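Local coordinates for protein aminoglycoside 6-adenylyltransferase (Bacillus subtilis, PDB 2PBE) that transfers a nucleotide from ATP or GTP to O-6 of streptomycin, and adenylates streptidine at the same position, mediating bacterial resistance to streptomycin, at residues A[160-165]-A[250-255]; A[155-160]-A[189-194]; A[166-171]-A[243-248]. All blocks are in the same frame, centred on the assembly; numbering follows the deposited sequence.

Contact 1: residues A[160-165]-A[250-255]; sequences EFWMVS and ALFRKY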
ATOM      1  N   GLU A 160       4.434  18.374   6.090  1.00 23.43           N
ATOM      2  CA  GLU A 160       3.880  18.480   4.746  1.00 24.99           C
ATOM      3  C   GLU A 160       2.365  18.566   4.761  1.00 24.98           C
ATOM      4  O   GLU A 160       1.764  19.397   4.072  1.00 25.35           O
ATOM      5  CB  GLU A 160       4.307  17.271   3.906  1.00 27.52           C
ATOM      6  CG  GLU A 160       3.836  17.291   2.451  1.00 32.91           C
ATOM      7  CD  GLU A 160       4.519  18.362   1.600  1.00 36.57           C
ATOM      8  OE1 GLU A 160       4.296  18.367   0.368  1.00 38.37           O
ATOM      9  OE2 GLU A 160       5.268  19.200   2.155  1.00 39.02           O
ATOM     10  N   PHE A 161       1.746  17.691   5.546  1.00 24.27           N
ATOM     11  CA  PHE A 161       0.293  17.667   5.659  1.00 22.23           C
ATOM     12  C   PHE A 161      -0.270  19.044   5.988  1.00 22.62           C
ATOM     13  O   PHE A 161      -1.025  19.617   5.217  1.00 22.94           O
ATOM     14  CB  PHE A 161      -0.153  16.721   6.760  1.00 21.16           C
ATOM     15  CG  PHE A 161      -1.644  16.672   6.939  1.00 19.46           C
ATOM     16  CD1 PHE A 161      -2.424  15.889   6.077  1.00 17.40           C
ATOM     17  CD2 PHE A 161      -2.283  17.439   7.930  1.00 19.31           C
ATOM     18  CE1 PHE A 161      -3.832  15.856   6.189  1.00 15.55           C
ATOM     19  CE2 PHE A 161      -3.699  17.421   8.060  1.00 18.30           C
ATOM     20  CZ  PHE A 161      -4.470  16.615   7.173  1.00 17.39           C
ATOM     21  N   TRP A 162       0.104  19.562   7.153  1.00 23.76           N
ATOM     22  CA  TRP A 162      -0.402  20.850   7.580  1.00 24.74           C
ATOM     23  C   TRP A 162       0.041  22.023   6.721  1.00 25.72           C
ATOM     24  O   TRP A 162      -0.743  22.956   6.507  1.00 25.62           O
ATOM     25  CB  TRP A 162      -0.049  21.074   9.044  1.00 24.86           C
ATOM     26  CG  TRP A 162      -0.687  20.061   9.928  1.00 23.74           C
ATOM     27  CD1 TRP A 162      -0.100  18.926  10.429  1.00 23.46           C
ATOM     28  CD2 TRP A 162      -2.043  20.037  10.369  1.00 23.05           C
ATOM     29  NE1 TRP A 162      -1.011  18.196  11.156  1.00 23.39           N
ATOM     30  CE2 TRP A 162      -2.212  18.845  11.139  1.00 23.75           C
ATOM     31  CE3 TRP A 162      -3.143  20.902  10.192  1.00 23.22           C
ATOM     32  CZ2 TRP A 162      -3.446  18.482  11.745  1.00 23.73           C
ATOM     33  CZ3 TRP A 162      -4.400  20.546  10.796  1.00 25.19           C
ATOM     34  CH2 TRP A 162      -4.528  19.334  11.566  1.00 24.75           C
HETATM   35  N   MSE A 163       1.273  21.988   6.220  1.00 26.70           N
HETATM   36  CA  MSE A 163       1.735  23.091   5.396  1.00 28.36           C
HETATM   37  C   MSE A 163       0.964  23.202   4.101  1.00 28.45           C
HETATM   38  O   MSE A 163       0.397  24.254   3.809  1.00 27.98           O
HETATM   39  CB  MSE A 163       3.226  22.962   5.093  1.00 34.19           C
HETATM   40  CG  MSE A 163       3.814  24.143   4.291  1.00 40.84           C
HETATM   41 SE   MSE A 163       3.658  25.912   5.156  1.00 54.68          SE
HETATM   42  CE  MSE A 163       5.363  26.015   6.098  1.00 47.01           C
ATOM     43  N   VAL A 164       0.941  22.131   3.322  1.00 27.77           N
ATOM     44  CA  VAL A 164       0.252  22.163   2.053  1.00 29.07           C
ATOM     45  C   VAL A 164      -1.227  22.407   2.315  1.00 30.29           C
ATOM     46  O   VAL A 164      -1.966  22.929   1.470  1.00 30.25           O
ATOM     47  CB  VAL A 164       0.456  20.857   1.308  1.00 29.41           C
ATOM     48  CG1 VAL A 164      -0.368  20.841   0.032  1.00 28.95           C
ATOM     49  CG2 VAL A 164       1.941  20.692   0.995  1.00 28.36           C
ATOM     50  N   SER A 165      -1.647  22.031   3.513  1.00 30.46           N
ATOM     51  CA  SER A 165      -3.027  22.202   3.905  1.00 30.66           C
ATOM     52  C   SER A 165      -3.443  23.675   3.850  1.00 32.17           C
ATOM     53  O   SER A 165      -4.593  23.991   3.507  1.00 32.83           O
ATOM     54  CB  SER A 165      -3.214  21.662   5.318  1.00 30.53           C
ATOM     55  OG  SER A 165      -4.564  21.718   5.679  1.00 32.08           O
ATOM     56  N   ALA A 250      -9.531  16.167  10.995  1.00 26.48           N
ATOM     57  CA  ALA A 250     -10.023  15.280  12.038  1.00 24.40           C
ATOM     58  C   ALA A 250      -9.338  13.928  11.982  1.00 24.50           C
ATOM     59  O   ALA A 250      -8.883  13.409  12.996  1.00 24.65           O
ATOM     60  CB  ALA A 250     -11.519  15.116  11.887  1.00 24.55           C
ATOM     61  N   LEU A 251      -9.249  13.357  10.782  1.00 23.40           N
ATOM     62  CA  LEU A 251      -8.624  12.058  10.626  1.00 23.30           C
ATOM     63  C   LEU A 251      -7.117  12.076  10.794  1.00 24.26           C
ATOM     64  O   LEU A 251      -6.539  11.101  11.265  1.00 24.51           O
ATOM     65  CB  LEU A 251      -8.988  11.466   9.277  1.00 22.85           C
ATOM     66  CG  LEU A 251     -10.427  10.953   9.226  1.00 22.84           C
ATOM     67  CD1 LEU A 251     -10.801  10.570   7.815  1.00 22.99           C
ATOM     68  CD2 LEU A 251     -10.576   9.747  10.165  1.00 23.82           C
ATOM     69  N   PHE A 252      -6.476  13.180  10.422  1.00 24.36           N
ATOM     70  CA  PHE A 252      -5.025  13.237  10.550  1.00 24.74           C
ATOM     71  C   PHE A 252      -4.607  13.325  11.998  1.00 24.95           C
ATOM     72  O   PHE A 252      -3.575  12.780  12.375  1.00 23.82           O
ATOM     73  CB  PHE A 252      -4.426  14.436   9.803  1.00 24.96           C
ATOM     74  CG  PHE A 252      -2.975  14.251   9.475  1.00 24.34           C
ATOM     75  CD1 PHE A 252      -2.599  13.345   8.474  1.00 24.71           C
ATOM     76  CD2 PHE A 252      -1.975  14.945  10.180  1.00 24.46           C
ATOM     77  CE1 PHE A 252      -1.220  13.119   8.158  1.00 26.31           C
ATOM     78  CE2 PHE A 252      -0.576  14.738   9.886  1.00 25.75           C
ATOM     79  CZ  PHE A 252      -0.204  13.817   8.868  1.00 25.63           C
ATOM     80  N   ARG A 253      -5.398  14.029  12.800  1.00 25.74           N
ATOM     81  CA  ARG A 253      -5.088  14.166  14.218  1.00 26.80           C
ATOM     82  C   ARG A 253      -5.146  12.765  14.792  1.00 26.90           C
ATOM     83  O   ARG A 253      -4.208  12.297  15.425  1.00 26.84           O
ATOM     84  CB  ARG A 253      -6.122  15.051  14.934  1.00 25.93           C
ATOM     85  CG  ARG A 253      -6.068  16.509  14.520  1.00 26.32           C
ATOM     86  CD  ARG A 253      -7.219  17.336  15.116  1.00 27.62           C
ATOM     87  NE  ARG A 253      -7.216  18.690  14.560  1.00 26.17           N
ATOM     88  CZ  ARG A 253      -8.234  19.241  13.895  1.00 28.94           C
ATOM     89  NH1 ARG A 253      -9.355  18.564  13.699  1.00 28.13           N
ATOM     90  NH2 ARG A 253      -8.126  20.483  13.422  1.00 30.29           N
ATOM     91  N   LYS A 254      -6.275  12.115  14.538  1.00 26.99           N
ATOM     92  CA  LYS A 254      -6.530  10.773  15.011  1.00 28.47           C
ATOM     93  C   LYS A 254      -5.347   9.826  14.762  1.00 29.25           C
ATOM     94  O   LYS A 254      -4.769   9.283  15.705  1.00 32.06           O
ATOM     95  CB  LYS A 254      -7.794  10.233  14.338  1.00 28.04           C
ATOM     96  CG  LYS A 254      -8.222   8.867  14.854  1.00 29.27           C
ATOM     97  CD  LYS A 254      -9.614   8.472  14.383  1.00 30.19           C
ATOM     98  CE  LYS A 254      -9.918   7.048  14.825  1.00 29.57           C
ATOM     99  NZ  LYS A 254     -11.255   6.568  14.413  1.00 33.62           N
ATOM    100  N   TYR A 255      -4.958   9.656  13.502  1.00 28.57           N
ATOM    101  CA  TYR A 255      -3.867   8.739  13.184  1.00 28.27           C
ATOM    102  C   TYR A 255      -2.457   9.167  13.533  1.00 28.51           C
ATOM    103  O   TYR A 255      -1.617   8.313  13.838  1.00 27.73           O
ATOM    104  CB  TYR A 255      -3.991   8.320  11.723  1.00 27.79           C
ATOM    105  CG  TYR A 255      -5.258   7.508  11.567  1.00 29.62           C
ATOM    106  CD1 TYR A 255      -5.380   6.228  12.186  1.00 28.89           C
ATOM    107  CD2 TYR A 255      -6.408   8.054  10.936  1.00 29.48           C
ATOM    108  CE1 TYR A 255      -6.624   5.522  12.199  1.00 29.11           C
ATOM    109  CE2 TYR A 255      -7.663   7.355  10.938  1.00 30.01           C
ATOM    110  CZ  TYR A 255      -7.762   6.091  11.579  1.00 31.07           C
ATOM    111  OH  TYR A 255      -8.980   5.424  11.639  1.00 32.92           O
TER
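Phe161 and Phe252 lie face to face between helices 151-173 and 238-263. Their ring centroids are 3.7 Å apart and their planes only 4° from parallel, so one ring sits largely over the other. The two phenylalanines extend toward each other's helix alongside one another, and each ring therefore also rests against the other residue's first side-chain carbon. Phe161 CB stands over the face of Phe252, 3.9 Å from its centroid, and Phe252 CB lies 3.8 Å from the centroid of Phe161; both qualify as CH-pi contacts. Phe161 reaches this position with CG anti to its backbone N (chi1 179°), and Phe252 uses the same kind of rotamer.

Trp162 closes the cluster from a second direction. Its indole comes to the Phe252 ring obliquely, with Trp162 NE1 3.5 Å from Phe252 CD2. Farther out, Arg253, extended from CG to NE, runs roughly perpendicular to the Trp162 side chain, and Arg253 NE lies 4.1 Å from Trp162 CH2. The guanidinium is held by a salt bridge to Asp271 and a hydrogen bond to Thr275, both on helix 270-283, whose Tyr270 and Ile274 also touch Trp162. On the side of helix 177-204, Phe161 touches Val188 and Phe252 touches Met195.

The segment axes approach to 11.9 Å and run nearly antiparallel, at 163°; that wide separation is bridged by large aromatic side chains. No hydrogen bond joins segments 160-165 and 250-255. Cohesion here thus rests on dispersion and ring-face interactions within a buried aromatic cluster, while the guanidinium beside it is paired with Asp271 of a third helix, which probably offsets its charge.

Contact 2: residues A[155-160]-A[189-194]; sequences DDCCNE and RPNLLR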
ATOM      1  N   ASP A 155       7.637  13.351  11.645  1.00 29.06           N
ATOM      2  CA  ASP A 155       7.523  14.793  11.681  1.00 27.95           C
ATOM      3  C   ASP A 155       7.372  15.345  10.265  1.00 27.91           C
ATOM      4  O   ASP A 155       6.600  16.270  10.033  1.00 28.05           O
ATOM      5  CB  ASP A 155       8.754  15.384  12.354  1.00 27.57           C
ATOM      6  CG  ASP A 155       8.675  16.878  12.464  1.00 30.72           C
ATOM      7  OD1 ASP A 155       9.010  17.569  11.466  1.00 32.24           O
ATOM      8  OD2 ASP A 155       8.254  17.360  13.537  1.00 31.67           O
ATOM      9  N   ASP A 156       8.083  14.759   9.310  1.00 27.13           N
ATOM     10  CA  ASP A 156       7.969  15.220   7.940  1.00 26.89           C
ATOM     11  C   ASP A 156       6.536  15.074   7.405  1.00 27.32           C
ATOM     12  O   ASP A 156       5.993  16.003   6.821  1.00 28.23           O
ATOM     13  CB  ASP A 156       8.926  14.468   7.024  1.00 29.13           C
ATOM     14  CG  ASP A 156      10.385  14.816   7.268  1.00 32.07           C
ATOM     15  OD1 ASP A 156      10.680  15.908   7.794  1.00 32.09           O
ATOM     16  OD2 ASP A 156      11.243  13.989   6.906  1.00 33.73           O
ATOM     17  N   CYS A 157       5.915  13.923   7.621  1.00 27.27           N
ATOM     18  CA  CYS A 157       4.553  13.732   7.132  1.00 27.52           C
ATOM     19  C   CYS A 157       3.587  14.756   7.704  1.00 27.31           C
ATOM     20  O   CYS A 157       2.692  15.227   7.002  1.00 27.54           O
ATOM     21  CB  CYS A 157       4.043  12.335   7.458  1.00 27.42           C
ATOM     22  SG  CYS A 157       2.449  11.969   6.680  1.00 28.27           S
ATOM     23  N   CYS A 158       3.771  15.113   8.971  1.00 26.69           N
ATOM     24  CA  CYS A 158       2.894  16.086   9.607  1.00 26.50           C
ATOM     25  C   CYS A 158       3.197  17.483   9.069  1.00 26.05           C
ATOM     26  O   CYS A 158       2.287  18.281   8.833  1.00 26.84           O
ATOM     27  CB  CYS A 158       3.070  16.063  11.116  1.00 26.89           C
ATOM     28  SG  CYS A 158       2.577  14.513  11.886  1.00 29.98           S
ATOM     29  N   ASN A 159       4.477  17.770   8.861  1.00 24.86           N
ATOM     30  CA  ASN A 159       4.895  19.066   8.361  1.00 23.33           C
ATOM     31  C   ASN A 159       4.253  19.315   7.004  1.00 23.16           C
ATOM     32  O   ASN A 159       3.575  20.314   6.806  1.00 23.01           O
ATOM     33  CB  ASN A 159       6.419  19.100   8.256  1.00 22.53           C
ATOM     34  CG  ASN A 159       6.964  20.503   8.085  1.00 22.39           C
ATOM     35  OD1 ASN A 159       7.466  21.119   9.032  1.00 19.74           O
ATOM     36  ND2 ASN A 159       6.864  21.018   6.874  1.00 19.01           N
ATOM     37  N   GLU A 160       4.434  18.374   6.090  1.00 23.43           N
ATOM     38  CA  GLU A 160       3.880  18.480   4.746  1.00 24.99           C
ATOM     39  C   GLU A 160       2.365  18.566   4.761  1.00 24.98           C
ATOM     40  O   GLU A 160       1.764  19.397   4.072  1.00 25.35           O
ATOM     41  CB  GLU A 160       4.307  17.271   3.906  1.00 27.52           C
ATOM     42  CG  GLU A 160       3.836  17.291   2.451  1.00 32.91           C
ATOM     43  CD  GLU A 160       4.519  18.362   1.600  1.00 36.57           C
ATOM     44  OE1 GLU A 160       4.296  18.367   0.368  1.00 38.37           O
ATOM     45  OE2 GLU A 160       5.268  19.200   2.155  1.00 39.02           O
ATOM     46  N   ARG A 189      -4.626  14.741   1.255  1.00 28.06           N
ATOM     47  CA  ARG A 189      -5.202  13.412   1.451  1.00 27.45           C
ATOM     48  C   ARG A 189      -4.153  12.307   1.305  1.00 27.05           C
ATOM     49  O   ARG A 189      -4.172  11.338   2.064  1.00 28.10           O
ATOM     50  CB  ARG A 189      -6.358  13.154   0.483  1.00 28.58           C
ATOM     51  CG  ARG A 189      -7.123  11.886   0.812  1.00 27.96           C
ATOM     52  CD  ARG A 189      -8.234  11.581  -0.190  1.00 29.12           C
ATOM     53  NE  ARG A 189      -9.329  12.547  -0.160  1.00 30.79           N
ATOM     54  CZ  ARG A 189      -9.585  13.417  -1.135  1.00 33.82           C
ATOM     55  NH1 ARG A 189      -8.817  13.446  -2.225  1.00 34.25           N
ATOM     56  NH2 ARG A 189     -10.613  14.245  -1.026  1.00 32.93           N
ATOM     57  N   PRO A 190      -3.236  12.422   0.326  1.00 26.76           N
ATOM     58  CA  PRO A 190      -2.241  11.348   0.227  1.00 26.30           C
ATOM     59  C   PRO A 190      -1.373  11.203   1.480  1.00 26.33           C
ATOM     60  O   PRO A 190      -0.890  10.106   1.780  1.00 27.42           O
ATOM     61  CB  PRO A 190      -1.442  11.730  -1.022  1.00 25.41           C
ATOM     62  CG  PRO A 190      -2.499  12.343  -1.895  1.00 25.55           C
ATOM     63  CD  PRO A 190      -3.251  13.226  -0.918  1.00 25.35           C
ATOM     64  N   ASN A 191      -1.176  12.289   2.219  1.00 26.63           N
ATOM     65  CA  ASN A 191      -0.368  12.181   3.436  1.00 27.41           C
ATOM     66  C   ASN A 191      -1.210  11.593   4.570  1.00 26.72           C
ATOM     67  O   ASN A 191      -0.698  10.888   5.423  1.00 26.12           O
ATOM     68  CB  ASN A 191       0.241  13.528   3.833  1.00 27.32           C
ATOM     69  CG  ASN A 191       1.564  13.794   3.122  1.00 27.70           C
ATOM     70  OD1 ASN A 191       1.608  14.408   2.059  1.00 26.78           O
ATOM     71  ND2 ASN A 191       2.650  13.304   3.699  1.00 28.46           N
ATOM     72  N   LEU A 192      -2.508  11.865   4.562  1.00 26.85           N
ATOM     73  CA  LEU A 192      -3.398  11.298   5.561  1.00 27.83           C
ATOM     74  C   LEU A 192      -3.313   9.773   5.384  1.00 30.04           C
ATOM     75  O   LEU A 192      -3.234   9.019   6.360  1.00 30.41           O
ATOM     76  CB  LEU A 192      -4.831  11.778   5.320  1.00 25.48           C
ATOM     77  CG  LEU A 192      -5.952  10.950   5.956  1.00 25.41           C
ATOM     78  CD1 LEU A 192      -5.780  10.903   7.486  1.00 24.91           C
ATOM     79  CD2 LEU A 192      -7.304  11.565   5.589  1.00 25.11           C
ATOM     80  N   LEU A 193      -3.297   9.340   4.124  1.00 30.25           N
ATOM     81  CA  LEU A 193      -3.201   7.928   3.792  1.00 30.83           C
ATOM     82  C   LEU A 193      -1.910   7.291   4.281  1.00 31.50           C
ATOM     83  O   LEU A 193      -1.916   6.154   4.753  1.00 30.26           O
ATOM     84  CB  LEU A 193      -3.300   7.745   2.289  1.00 31.97           C
ATOM     85  CG  LEU A 193      -4.656   7.593   1.624  1.00 32.62           C
ATOM     86  CD1 LEU A 193      -4.415   7.283   0.166  1.00 33.83           C
ATOM     87  CD2 LEU A 193      -5.441   6.460   2.269  1.00 32.55           C
ATOM     88  N   ARG A 194      -0.798   8.011   4.141  1.00 33.80           N
ATOM     89  CA  ARG A 194       0.496   7.508   4.592  1.00 35.07           C
ATOM     90  C   ARG A 194       0.424   7.347   6.085  1.00 35.06           C
ATOM     91  O   ARG A 194       0.880   6.348   6.623  1.00 35.45           O
ATOM     92  CB  ARG A 194       1.618   8.494   4.262  1.00 36.50           C
ATOM     93  CG  ARG A 194       3.002   8.011   4.658  1.00 37.67           C
ATOM     94  CD  ARG A 194       4.052   9.027   4.280  1.00 40.92           C
ATOM     95  NE  ARG A 194       4.027   9.356   2.853  1.00 43.11           N
ATOM     96  CZ  ARG A 194       4.615   8.619   1.917  1.00 46.03           C
ATOM     97  NH1 ARG A 194       5.287   7.505   2.246  1.00 41.85           N
ATOM     98  NH2 ARG A 194       4.518   9.000   0.651  1.00 48.55           N
TER
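Cys157 meets Asn191 and Arg194 where helices 151-173 and 177-204, consecutive in the chain, pack as an antiparallel helical hairpin. The evidence is an angle of 155° between the segment directions and an axis separation of 9.7 Å. Cys157 CA and Asn191 CA are 6.3 Å apart, so the backbones come nearest at this pair.

Cys157 carries its SG anti to the backbone N (chi1 -172°), a setting that projects the sulfur from helix 151-173 against the base of the Asn191 side chain. There SG is 3.9 Å from Asn191 CB. Asn191 has the other kind of rotamer, with CG opposite its carbonyl carbon, and its amide group lies between Cys157 and Glu160. The Glu160 chain bends at chi2 (69°), and its methylene CG presents itself to that amide, with the Glu160 side chain lying athwart that of Asn191.

Arg194 contributes its aliphatic part: the chain is straight as far as CD, then turns at chi3, and its NH2 donates to the backbone O of Gln143. Around the sulfur, Trp198 of the same helix as Asn191 and Phe252 of helix 238-263 also touch Cys157. Just before Asn191 the helix is kinked, because Pro190 N makes no bond to the preceding turn. Arg194 CD completes the contact, 4.1 Å from Cys157 SG.

Contact 3: residues A[166-171]-A[243-248]; sequences TYVVKG and KSLFTC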
ATOM      1  N   THR A 166      -2.515  24.576   4.178  1.00 31.73           N
ATOM      2  CA  THR A 166      -2.807  26.014   4.151  1.00 31.32           C
ATOM      3  C   THR A 166      -3.024  26.517   2.728  1.00 32.19           C
ATOM      4  O   THR A 166      -3.645  27.564   2.515  1.00 30.79           O
ATOM      5  CB  THR A 166      -1.686  26.866   4.749  1.00 30.82           C
ATOM      6  OG1 THR A 166      -0.523  26.768   3.922  1.00 32.09           O
ATOM      7  CG2 THR A 166      -1.369  26.423   6.154  1.00 30.23           C
ATOM      8  N   TYR A 167      -2.472  25.790   1.763  1.00 33.41           N
ATOM      9  CA  TYR A 167      -2.632  26.167   0.370  1.00 33.18           C
ATOM     10  C   TYR A 167      -4.091  25.947   0.002  1.00 32.92           C
ATOM     11  O   TYR A 167      -4.665  26.716  -0.752  1.00 34.61           O
ATOM     12  CB  TYR A 167      -1.719  25.328  -0.520  1.00 34.29           C
ATOM     13  CG  TYR A 167      -0.212  25.558  -0.353  1.00 35.81           C
ATOM     14  CD1 TYR A 167       0.334  26.218   0.789  1.00 36.21           C
ATOM     15  CD2 TYR A 167       0.688  25.066  -1.333  1.00 37.05           C
ATOM     16  CE1 TYR A 167       1.750  26.381   0.948  1.00 38.71           C
ATOM     17  CE2 TYR A 167       2.109  25.229  -1.186  1.00 38.27           C
ATOM     18  CZ  TYR A 167       2.622  25.884  -0.045  1.00 39.20           C
ATOM     19  OH  TYR A 167       3.980  26.014   0.097  1.00 40.56           O
ATOM     20  N   VAL A 168      -4.692  24.908   0.574  1.00 31.52           N
ATOM     21  CA  VAL A 168      -6.095  24.585   0.317  1.00 30.67           C
ATOM     22  C   VAL A 168      -6.995  25.647   0.958  1.00 32.11           C
ATOM     23  O   VAL A 168      -8.052  26.016   0.428  1.00 31.35           O
ATOM     24  CB  VAL A 168      -6.454  23.174   0.894  1.00 29.09           C
ATOM     25  CG1 VAL A 168      -7.891  22.793   0.553  1.00 25.46           C
ATOM     26  CG2 VAL A 168      -5.477  22.129   0.333  1.00 26.38           C
ATOM     27  N   VAL A 169      -6.565  26.137   2.109  1.00 32.26           N
ATOM     28  CA  VAL A 169      -7.316  27.156   2.805  1.00 34.14           C
ATOM     29  C   VAL A 169      -7.325  28.440   1.963  1.00 36.06           C
ATOM     30  O   VAL A 169      -8.397  28.998   1.680  1.00 35.31           O
ATOM     31  CB  VAL A 169      -6.690  27.422   4.194  1.00 33.46           C
ATOM     32  CG1 VAL A 169      -7.348  28.613   4.860  1.00 34.06           C
ATOM     33  CG2 VAL A 169      -6.857  26.188   5.069  1.00 32.02           C
ATOM     34  N   LYS A 170      -6.127  28.902   1.595  1.00 38.27           N
ATOM     35  CA  LYS A 170      -5.939  30.105   0.780  1.00 40.52           C
ATOM     36  C   LYS A 170      -6.670  29.970  -0.538  1.00 41.16           C
ATOM     37  O   LYS A 170      -7.154  30.956  -1.091  1.00 42.86           O
ATOM     38  CB  LYS A 170      -4.465  30.334   0.458  1.00 43.54           C
ATOM     39  CG  LYS A 170      -3.558  30.647   1.649  1.00 48.09           C
ATOM     40  CD  LYS A 170      -2.226  31.173   1.109  1.00 52.84           C
ATOM     41  CE  LYS A 170      -1.259  31.509   2.210  1.00 53.04           C
ATOM     42  NZ  LYS A 170      -0.533  30.304   2.739  1.00 55.81           N
ATOM     43  N   GLY A 171      -6.713  28.749  -1.062  1.00 40.26           N
ATOM     44  CA  GLY A 171      -7.399  28.500  -2.317  1.00 38.47           C
ATOM     45  C   GLY A 171      -8.887  28.771  -2.204  1.00 38.11           C
ATOM     46  O   GLY A 171      -9.475  29.443  -3.053  1.00 37.65           O
ATOM     47  N   LYS A 243     -15.438  21.220   4.061  1.00 31.00           N
ATOM     48  CA  LYS A 243     -15.839  20.015   4.772  1.00 30.42           C
ATOM     49  C   LYS A 243     -14.812  18.905   4.528  1.00 29.35           C
ATOM     50  O   LYS A 243     -14.306  18.305   5.476  1.00 29.02           O
ATOM     51  CB  LYS A 243     -17.241  19.604   4.299  1.00 32.11           C
ATOM     52  CG  LYS A 243     -17.864  18.425   5.048  1.00 36.18           C
ATOM     53  CD  LYS A 243     -19.366  18.278   4.773  1.00 37.94           C
ATOM     54  CE  LYS A 243     -19.709  17.979   3.318  1.00 38.97           C
ATOM     55  NZ  LYS A 243     -21.184  17.708   3.177  1.00 39.13           N
ATOM     56  N   SER A 244     -14.487  18.647   3.271  1.00 29.35           N
ATOM     57  CA  SER A 244     -13.508  17.620   2.941  1.00 30.41           C
ATOM     58  C   SER A 244     -12.201  17.878   3.687  1.00 30.08           C
ATOM     59  O   SER A 244     -11.621  16.966   4.255  1.00 30.08           O
ATOM     60  CB  SER A 244     -13.228  17.608   1.440  1.00 30.71           C
ATOM     61  OG  SER A 244     -14.307  17.044   0.716  1.00 32.74           O
ATOM     62  N   LEU A 245     -11.752  19.132   3.678  1.00 30.23           N
ATOM     63  CA  LEU A 245     -10.501  19.522   4.337  1.00 28.92           C
ATOM     64  C   LEU A 245     -10.537  19.323   5.836  1.00 28.25           C
ATOM     65  O   LEU A 245      -9.605  18.769   6.423  1.00 26.30           O
ATOM     66  CB  LEU A 245     -10.179  20.988   4.037  1.00 29.80           C
ATOM     67  CG  LEU A 245      -8.894  21.484   4.710  1.00 30.99           C
ATOM     68  CD1 LEU A 245      -7.676  20.807   4.098  1.00 30.64           C
ATOM     69  CD2 LEU A 245      -8.805  22.988   4.547  1.00 33.04           C
ATOM     70  N   PHE A 246     -11.601  19.805   6.466  1.00 27.96           N
ATOM     71  CA  PHE A 246     -11.707  19.640   7.904  1.00 28.00           C
ATOM     72  C   PHE A 246     -11.790  18.168   8.260  1.00 27.94           C
ATOM     73  O   PHE A 246     -11.311  17.763   9.316  1.00 28.16           O
ATOM     74  CB  PHE A 246     -12.914  20.382   8.465  1.00 28.71           C
ATOM     75  CG  PHE A 246     -12.821  21.880   8.339  1.00 31.03           C
ATOM     76  CD1 PHE A 246     -11.574  22.546   8.384  1.00 30.14           C
ATOM     77  CD2 PHE A 246     -13.992  22.645   8.230  1.00 31.45           C
ATOM     78  CE1 PHE A 246     -11.506  23.971   8.320  1.00 31.43           C
ATOM     79  CE2 PHE A 246     -13.949  24.064   8.167  1.00 31.97           C
ATOM     80  CZ  PHE A 246     -12.701  24.728   8.211  1.00 32.09           C
ATOM     81  N   THR A 247     -12.391  17.379   7.376  1.00 26.46           N
ATOM     82  CA  THR A 247     -12.515  15.942   7.607  1.00 26.60           C
ATOM     83  C   THR A 247     -11.110  15.323   7.617  1.00 26.69           C
ATOM     84  O   THR A 247     -10.817  14.487   8.463  1.00 27.71           O
ATOM     85  CB  THR A 247     -13.447  15.293   6.541  1.00 27.12           C
ATOM     86  OG1 THR A 247     -14.775  15.797   6.727  1.00 26.65           O
ATOM     87  CG2 THR A 247     -13.470  13.754   6.660  1.00 23.63           C
ATOM     88  N   CYS A 248     -10.250  15.746   6.695  1.00 26.07           N
ATOM     89  CA  CYS A 248      -8.873  15.267   6.654  1.00 26.31           C
ATOM     90  C   CYS A 248      -8.175  15.684   7.951  1.00 26.65           C
ATOM     91  O   CYS A 248      -7.359  14.944   8.500  1.00 25.28           O
ATOM     92  CB  CYS A 248      -8.138  15.861   5.462  1.00 28.29           C
ATOM     93  SG  CYS A 248      -8.774  15.278   3.868  1.00 34.02           S
TER
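Leu245 points its branched end at Val168 and Val169 through two torsions: CG is anti to the backbone N (chi1 179°), and chi2 of 68° then spreads the two methyls over the neighbouring helix. Val168 answers with CG1 opposite its own backbone N (chi1 -176°), which turns that methyl toward the leucine. The two side chains consequently meet tip to tip, Val168 CG1 lying 4.1 Å from Leu245 CD1. Val169 uses its other branch. Its CG2, set beside the backbone N, approaches Leu245 CD2 to 3.8 Å. Leu245 CD1 thus meets Val168, while CD2 lies against Val169 and also near Val168 CG1.

All three residues are buried, and the interaction between the segments is purely apolar, with no hydrogen bond across. Val168 CA and Leu245 CA, the closest backbone pair, are 7.8 Å apart, a spacing bridged by methyl groups. The surroundings are helical too: Val168 also touches Ala180, His183 and Val188 of helix 177-204, while Val169 rests on Thr278 of helix 270-283.

On the far side of helix 238-263, Thr247 OG1 makes an intrahelical bond, donating to Lys243 O at 2.8 Å from above the carbonyl plane. That oxygen also accepts from Thr247 N, so two donors of one residue grip it and the hydroxyl is satisfied by its own helix. Aliphatic side chains meeting between neighbouring helices, as Leu245 meets the two valines, are typical of the core of a helical bundle, here the C-terminal helical part of the adenylyltransferase.

In the fold
The three contacts form one continuous core in the C-terminal helical part of the chain. Helix 151-173 runs through all of them, using residues 155-160 in contact 2, 160-165 in contact 1 and 166-171 in contact 3. Helix 238-263 serves contacts 1 and 3, and helix 177-204 serves contact 2. Contacts 1 and 2, which share Glu160, have centres about 6 Å apart; the centres of contacts 1 and 3 are about 10 Å apart, and those of contacts 2 and 3 about 14 Å. Contact 3 is nested within the loop closed by contact 1, whereas contact 2 alternates with both; helix 238-263, far along the chain, is thus packed against the hairpin of helices 151-173 and 177-204.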